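Local structure of putative ABC transporter, ATP-binding protein ComA (Streptococcus mutans, 3K8U) at residues 104-109 with 122-127; 70-75 with 129-134. The protein is a putative ATP-binding-cassette transporter protein, modelled here as its C39-family peptidase domain, of the papain-like clan CA. One frame throughout, in Å; residues are numbered along the deposited sequence.

Interaction 1: 104-109 with 122-127; sequences QNNQLI and MSKERF
Met122 O is approached by two groups of the facing strand. Leu108 N donates a nearly straight hydrogen bond to it at 2.8 Å, and Gln107 CA comes to 3.3 Å of the same Met122 O in a CA-H...O contact. Met122 N returns a bond to Leu108 O, which makes Leu108 and Met122 a hydrogen-bonded pair of the antiparallel hairpin formed by strands 107-112 and 120-123. Gln107 and Ser123 form the adjoining non-hydrogen-bonded pair. There the second strand gives way to helix 124-130, with Ser123 as N-cap: its OG, held between the backbone N and the carbonyl carbon (chi1 70°), accepts from Arg126 N at 3.1 Å.

The first turn of this helix also clasps the type II' turn Gln104-Gln107, which links strands 93-104 and 107-112. Lys124 binds it twice, using both its backbone N and its side-chain NZ. The backbone N donates to Asn106 O at 3.0 Å, while the extended side chain runs past Asn106, the two side chains crossing obliquely, to bring NZ within 3.0 Å of Asn105 O, in the plane of that carbonyl. On the way, Lys124 CG passes Asn106 O, and CE lies against Leu108 CD2. A water accepts from Glu125 N and, weakly, from Asn106 ND2, adding a water-mediated link to the two direct ones.

Away from these polar groups the packing is apolar. Phe127 meets Tyr98, Val86 and Val88 of the sheet, and Leu108 crosses it at about a right angle, its CD1 lying 3.4 Å above the ring plane, displaced toward the rim.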
loop_
_atom_site.group_PDB
_atom_site.type_symbol
_atom_site.label_atom_id
_atom_site.label_comp_id
_atom_site.label_asym_id
_atom_site.label_seq_id
_atom_site.Cartn_x
_atom_site.Cartn_y
_atom_site.Cartn_z
ATOM N N GLN A 104 -2.384 -0.725 16.892
ATOM C CA GLN A 104 -2.903 -1.132 18.190
ATOM C C GLN A 104 -1.743 -1.642 19.033
ATOM O O GLN A 104 -1.106 -2.642 18.688
ATOM C CB GLN A 104 -3.975 -2.216 18.044
ATOM C CG GLN A 104 -4.757 -2.472 19.329
ATOM C CD GLN A 104 -5.874 -3.489 19.156
ATOM O OE1 GLN A 104 -5.988 -4.439 19.935
ATOM N NE2 GLN A 104 -6.707 -3.291 18.139
ATOM N N ASN A 105 -1.467 -0.925 20.123
ATOM C CA ASN A 105 -0.386 -1.247 21.053
ATOM C C ASN A 105 0.970 -0.955 20.409
ATOM O O ASN A 105 1.220 0.162 19.949
ATOM C CB ASN A 105 -0.471 -2.715 21.505
ATOM C CG ASN A 105 -1.826 -3.070 22.092
ATOM O OD1 ASN A 105 -2.544 -3.917 21.557
ATOM N ND2 ASN A 105 -2.185 -2.417 23.194
ATOM N N ASN A 106 1.845 -1.955 20.396
ATOM C CA ASN A 106 3.167 -1.826 19.796
ATOM C C ASN A 106 3.136 -2.519 18.428
ATOM O O ASN A 106 4.165 -2.968 17.917
ATOM C CB ASN A 106 4.213 -2.474 20.712
ATOM C CG ASN A 106 5.639 -2.239 20.245
ATOM O OD1 ASN A 106 6.020 -1.118 19.901
ATOM N ND2 ASN A 106 6.435 -3.301 20.233
ATOM N N GLN A 107 1.942 -2.602 17.842
ATOM C CA GLN A 107 1.768 -3.248 16.547
ATOM C C GLN A 107 0.929 -2.452 15.558
ATOM O O GLN A 107 0.132 -1.594 15.934
ATOM C CB GLN A 107 1.148 -4.639 16.711
ATOM C CG GLN A 107 2.012 -5.632 17.475
ATOM C CD GLN A 107 1.600 -7.065 17.227
ATOM O OE1 GLN A 107 2.379 -7.863 16.698
ATOM N NE2 GLN A 107 0.366 -7.403 17.592
ATOM N N LEU A 108 1.134 -2.748 14.281
ATOM C CA LEU A 108 0.403 -2.108 13.200
ATOM C C LEU A 108 -0.389 -3.192 12.489
ATOM O O LEU A 108 0.029 -4.347 12.466
ATOM C CB LEU A 108 1.377 -1.493 12.194
ATOM C CG LEU A 108 2.311 -0.396 12.701
ATOM C CD1 LEU A 108 3.261 0.018 11.597
ATOM C CD2 LEU A 108 1.487 0.785 13.176
ATOM N N ILE A 109 -1.544 -2.829 11.947
ATOM C CA ILE A 109 -2.351 -3.778 11.192
ATOM C C ILE A 109 -2.024 -3.462 9.735
ATOM O O ILE A 109 -2.278 -2.354 9.262
ATOM C CB ILE A 109 -3.860 -3.573 11.428
ATOM C CG1 ILE A 109 -4.173 -3.629 12.923
ATOM C CG2 ILE A 109 -4.655 -4.650 10.681
ATOM C CD1 ILE A 109 -5.606 -3.278 13.256
ATOM N N MET A 122 1.755 -6.586 12.704
ATOM C CA MET A 122 3.211 -6.557 12.597
ATOM C C MET A 122 3.754 -5.616 13.665
ATOM O O MET A 122 3.212 -4.530 13.871
ATOM C CB MET A 122 3.632 -6.056 11.206
ATOM C CG MET A 122 5.140 -6.070 10.958
ATOM S SD MET A 122 5.619 -5.558 9.275
ATOM C CE MET A 122 5.203 -7.051 8.340
ATOM N N SER A 123 4.819 -6.030 14.346
ATOM C CA SER A 123 5.404 -5.188 15.382
ATOM C C SER A 123 5.942 -3.917 14.735
ATOM O O SER A 123 6.358 -3.930 13.571
ATOM C CB SER A 123 6.541 -5.915 16.105
ATOM O OG SER A 123 7.668 -6.072 15.265
ATOM N N LYS A 124 5.894 -2.815 15.474
ATOM C CA LYS A 124 6.396 -1.547 14.956
ATOM C C LYS A 124 7.890 -1.642 14.651
ATOM O O LYS A 124 8.371 -1.019 13.711
ATOM C CB LYS A 124 6.091 -0.410 15.932
ATOM C CG LYS A 124 4.613 -0.036 15.945
ATOM C CD LYS A 124 4.276 1.018 16.977
ATOM C CE LYS A 124 2.804 1.395 16.869
ATOM N NZ LYS A 124 2.323 2.188 18.026
ATOM N N GLU A 125 8.595 -2.482 15.408
ATOM C CA GLU A 125 10.034 -2.695 15.231
ATOM C C GLU A 125 10.329 -3.336 13.878
ATOM O O GLU A 125 11.210 -2.886 13.147
ATOM C CB GLU A 125 10.565 -3.625 16.322
ATOM C CG GLU A 125 11.891 -3.201 16.920
ATOM C CD GLU A 125 11.724 -2.250 18.094
ATOM O OE1 GLU A 125 12.502 -2.364 19.067
ATOM O OE2 GLU A 125 10.811 -1.398 18.050
ATOM N N ARG A 126 9.610 -4.415 13.574
ATOM C CA ARG A 126 9.772 -5.142 12.315
ATOM C C ARG A 126 9.446 -4.231 11.137
ATOM O O ARG A 126 10.195 -4.167 10.157
ATOM C CB ARG A 126 8.834 -6.353 12.282
ATOM C CG ARG A 126 8.870 -7.150 10.981
ATOM C CD ARG A 126 9.964 -8.201 10.993
ATOM N NE ARG A 126 9.711 -9.217 12.014
ATOM C CZ ARG A 126 10.273 -10.421 12.037
ATOM N NH1 ARG A 126 11.130 -10.780 11.090
ATOM N NH2 ARG A 126 9.976 -11.270 13.012
ATOM N N PHE A 127 8.310 -3.546 11.232
ATOM C CA PHE A 127 7.871 -2.638 10.181
ATOM C C PHE A 127 8.910 -1.540 9.934
ATOM O O PHE A 127 9.267 -1.255 8.792
ATOM C CB PHE A 127 6.535 -2.009 10.554
ATOM C CG PHE A 127 6.000 -1.074 9.514
ATOM C CD1 PHE A 127 5.360 -1.570 8.384
ATOM C CD2 PHE A 127 6.136 0.302 9.662
ATOM C CE1 PHE A 127 4.863 -0.705 7.413
ATOM C CE2 PHE A 127 5.644 1.171 8.700
ATOM C CZ PHE A 127 5.006 0.668 7.573
HETATM O O HOH W 1 8.119 -3.403 18.067
#

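Interaction 2: 70-75 with 129-134; sequences ADMTLF and SEWTGL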
loop_
_atom_site.group_PDB
_atom_site.type_symbol
_atom_site.label_atom_id
_atom_site.label_comp_id
_atom_site.label_asym_id
_atom_site.label_seq_id
_atom_site.Cartn_x
_atom_site.Cartn_y
_atom_site.Cartn_z
ATOM N N ALA A 70 8.078 9.843 5.700
ATOM C CA ALA A 70 7.755 9.923 7.115
ATOM C C ALA A 70 8.603 8.998 7.969
ATOM O O ALA A 70 9.529 8.359 7.481
ATOM C CB ALA A 70 6.276 9.608 7.311
ATOM N N ASP A 71 8.304 8.978 9.263
ATOM C CA ASP A 71 9.000 8.114 10.208
ATOM C C ASP A 71 7.944 7.488 11.122
ATOM O O ASP A 71 6.755 7.772 10.985
ATOM C CB ASP A 71 10.056 8.896 11.001
ATOM C CG ASP A 71 9.487 10.118 11.696
ATOM O OD1 ASP A 71 8.565 9.957 12.515
ATOM O OD2 ASP A 71 9.959 11.241 11.420
ATOM N N MET A 72 8.372 6.679 12.083
ATOM C CA MET A 72 7.419 6.006 12.963
ATOM C C MET A 72 6.530 6.863 13.870
ATOM O O MET A 72 5.510 6.377 14.356
ATOM C CB MET A 72 8.112 4.897 13.757
ATOM C CG MET A 72 8.660 3.767 12.881
ATOM S SD MET A 72 7.404 2.891 11.898
ATOM C CE MET A 72 6.575 1.947 13.176
ATOM N N THR A 73 6.869 8.139 14.064
ATOM C CA THR A 73 6.042 9.011 14.905
ATOM C C THR A 73 4.697 9.243 14.225
ATOM O O THR A 73 3.731 9.677 14.850
ATOM C CB THR A 73 6.700 10.386 15.166
ATOM O OG1 THR A 73 6.754 11.131 13.945
ATOM C CG2 THR A 73 8.096 10.218 15.737
ATOM N N LEU A 74 4.643 8.944 12.929
ATOM C CA LEU A 74 3.424 9.085 12.150
ATOM C C LEU A 74 2.279 8.334 12.827
ATOM O O LEU A 74 1.159 8.832 12.909
ATOM C CB LEU A 74 3.652 8.510 10.747
ATOM C CG LEU A 74 2.497 8.574 9.753
ATOM C CD1 LEU A 74 2.203 10.033 9.399
ATOM C CD2 LEU A 74 2.850 7.771 8.507
ATOM N N PHE A 75 2.591 7.165 13.381
ATOM C CA PHE A 75 1.585 6.336 14.028
ATOM C C PHE A 75 1.114 6.800 15.405
ATOM O O PHE A 75 0.150 6.256 15.954
ATOM C CB PHE A 75 2.052 4.875 14.030
ATOM C CG PHE A 75 2.377 4.365 12.656
ATOM C CD1 PHE A 75 1.357 4.105 11.740
ATOM C CD2 PHE A 75 3.698 4.219 12.244
ATOM C CE1 PHE A 75 1.648 3.717 10.436
ATOM C CE2 PHE A 75 4.001 3.832 10.940
ATOM C CZ PHE A 75 2.971 3.581 10.031
ATOM N N SER A 129 11.990 -1.613 10.352
ATOM C CA SER A 129 13.162 -2.173 9.680
ATOM C C SER A 129 13.001 -2.305 8.161
ATOM O O SER A 129 13.973 -2.164 7.424
ATOM C CB SER A 129 13.531 -3.537 10.277
ATOM O OG SER A 129 13.860 -3.425 11.652
ATOM N N GLU A 130 11.778 -2.563 7.697
ATOM C CA GLU A 130 11.506 -2.735 6.264
ATOM C C GLU A 130 11.079 -1.463 5.524
ATOM O O GLU A 130 11.333 -1.315 4.329
ATOM C CB GLU A 130 10.388 -3.770 6.060
ATOM C CG GLU A 130 10.627 -5.139 6.676
ATOM C CD GLU A 130 9.439 -6.083 6.495
ATOM O OE1 GLU A 130 9.609 -7.293 6.749
ATOM O OE2 GLU A 130 8.337 -5.624 6.110
ATOM N N TRP A 131 10.398 -0.570 6.236
ATOM C CA TRP A 131 9.863 0.674 5.665
ATOM C C TRP A 131 10.897 1.707 5.212
ATOM O O TRP A 131 11.801 2.079 5.968
ATOM C CB TRP A 131 8.902 1.295 6.685
ATOM C CG TRP A 131 8.086 2.475 6.218
ATOM C CD1 TRP A 131 7.554 2.680 4.973
ATOM C CD2 TRP A 131 7.637 3.559 7.029
ATOM N NE1 TRP A 131 6.786 3.824 4.968
ATOM C CE2 TRP A 131 6.823 4.381 6.220
ATOM C CE3 TRP A 131 7.839 3.913 8.372
ATOM C CZ2 TRP A 131 6.208 5.536 6.711
ATOM C CZ3 TRP A 131 7.227 5.057 8.859
ATOM C CH2 TRP A 131 6.418 5.856 8.027
ATOM N N THR A 132 10.750 2.180 3.975
ATOM C CA THR A 132 11.649 3.191 3.424
ATOM C C THR A 132 11.273 4.577 3.940
ATOM O O THR A 132 12.026 5.533 3.764
ATOM C CB THR A 132 11.574 3.263 1.880
ATOM O OG1 THR A 132 10.269 3.709 1.483
ATOM C CG2 THR A 132 11.868 1.903 1.249
ATOM N N GLY A 133 10.106 4.675 4.571
ATOM C CA GLY A 133 9.622 5.951 5.058
ATOM C C GLY A 133 8.598 6.540 4.095
ATOM O O GLY A 133 7.859 7.456 4.452
ATOM N N LEU A 134 8.543 6.010 2.874
ATOM C CA LEU A 134 7.600 6.500 1.877
ATOM C C LEU A 134 6.178 6.047 2.169
ATOM O O LEU A 134 5.923 4.858 2.387
ATOM C CB LEU A 134 7.995 6.045 0.465
ATOM C CG LEU A 134 7.049 6.524 -0.649
ATOM C CD1 LEU A 134 7.183 8.027 -0.834
ATOM C CD2 LEU A 134 7.353 5.807 -1.951
#
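Trp131 reaches from the end of helix 124-130 to the loop 70-75, and its indole can be followed atom by atom. Its CB points toward that loop, and CG stands anti to the backbone N (chi1 -171°). Along the benzo edge, CE3 comes first and meets Met72 SD at 3.7 Å, an oblique Met-aromatic contact, with the bend at chi2 (-60°) placing SD there. CZ3 then runs into the loop backbone, 3.4 Å from Asp71 C, and also touches Phe75 CE2. The Phe75 and Trp131 rings are inclined at 53°, and the two side chains slide past each other in opposite directions. At the far corner, CH2 has three neighbours: Asp71 O, in the ring plane at the edge, Ala70 CB at 3.8 Å, and Leu74 CD2, whose side chain crosses the indole at about a right angle.

Back on the pyrrole side, NE1 donates to Leu134 O at 2.9 Å. The acceptor lies close to the ring plane, although the donor stands well above the plane of the carbonyl. The indole thus folds back over its own chain, with Gly133 CA 3.4 Å above one face.

The loop has its own stiffening. Asp71 OD1 accepts from Thr73 N through its anti lone pair and from Thr73 OG1, at 2.6 Å, through its syn one. The first of these closes an Asx turn at the start of the 3-10 segment that carries Met72, Leu74 and Phe75.

One backbone bond joins the segments, from Ala70 N to Gly133 O at 2.7 Å and almost straight. It lies where strand 63-69 ends and strand 134-140 is about to begin, consistent with an extension of the pairing of these neighbouring strands in the antiparallel sheet of a papain-like C39 domain.

The two contacts illustrate how one short helix can serve neighbouring parts of a fold. Their centres lie about 11 Å apart, on the same side of the chain's centre, and both use helix 124-130: interaction 1 its first turn, interaction 2 the residue just past its C-terminal end. Along the chain, interaction 1 is nested inside the loop closed by interaction 2. They also touch directly, with Met72 CE 3.5 Å from Lys124 O and Phe75 CD1 3.6 Å from Leu108 CD2, and the rings of Phe127 (interaction 1) and Trp131 (interaction 2) meet. Hairpin 107-123, the helix and loop 70-75 therefore share one apolar cluster against the antiparallel sheet, inside a single C39 family region.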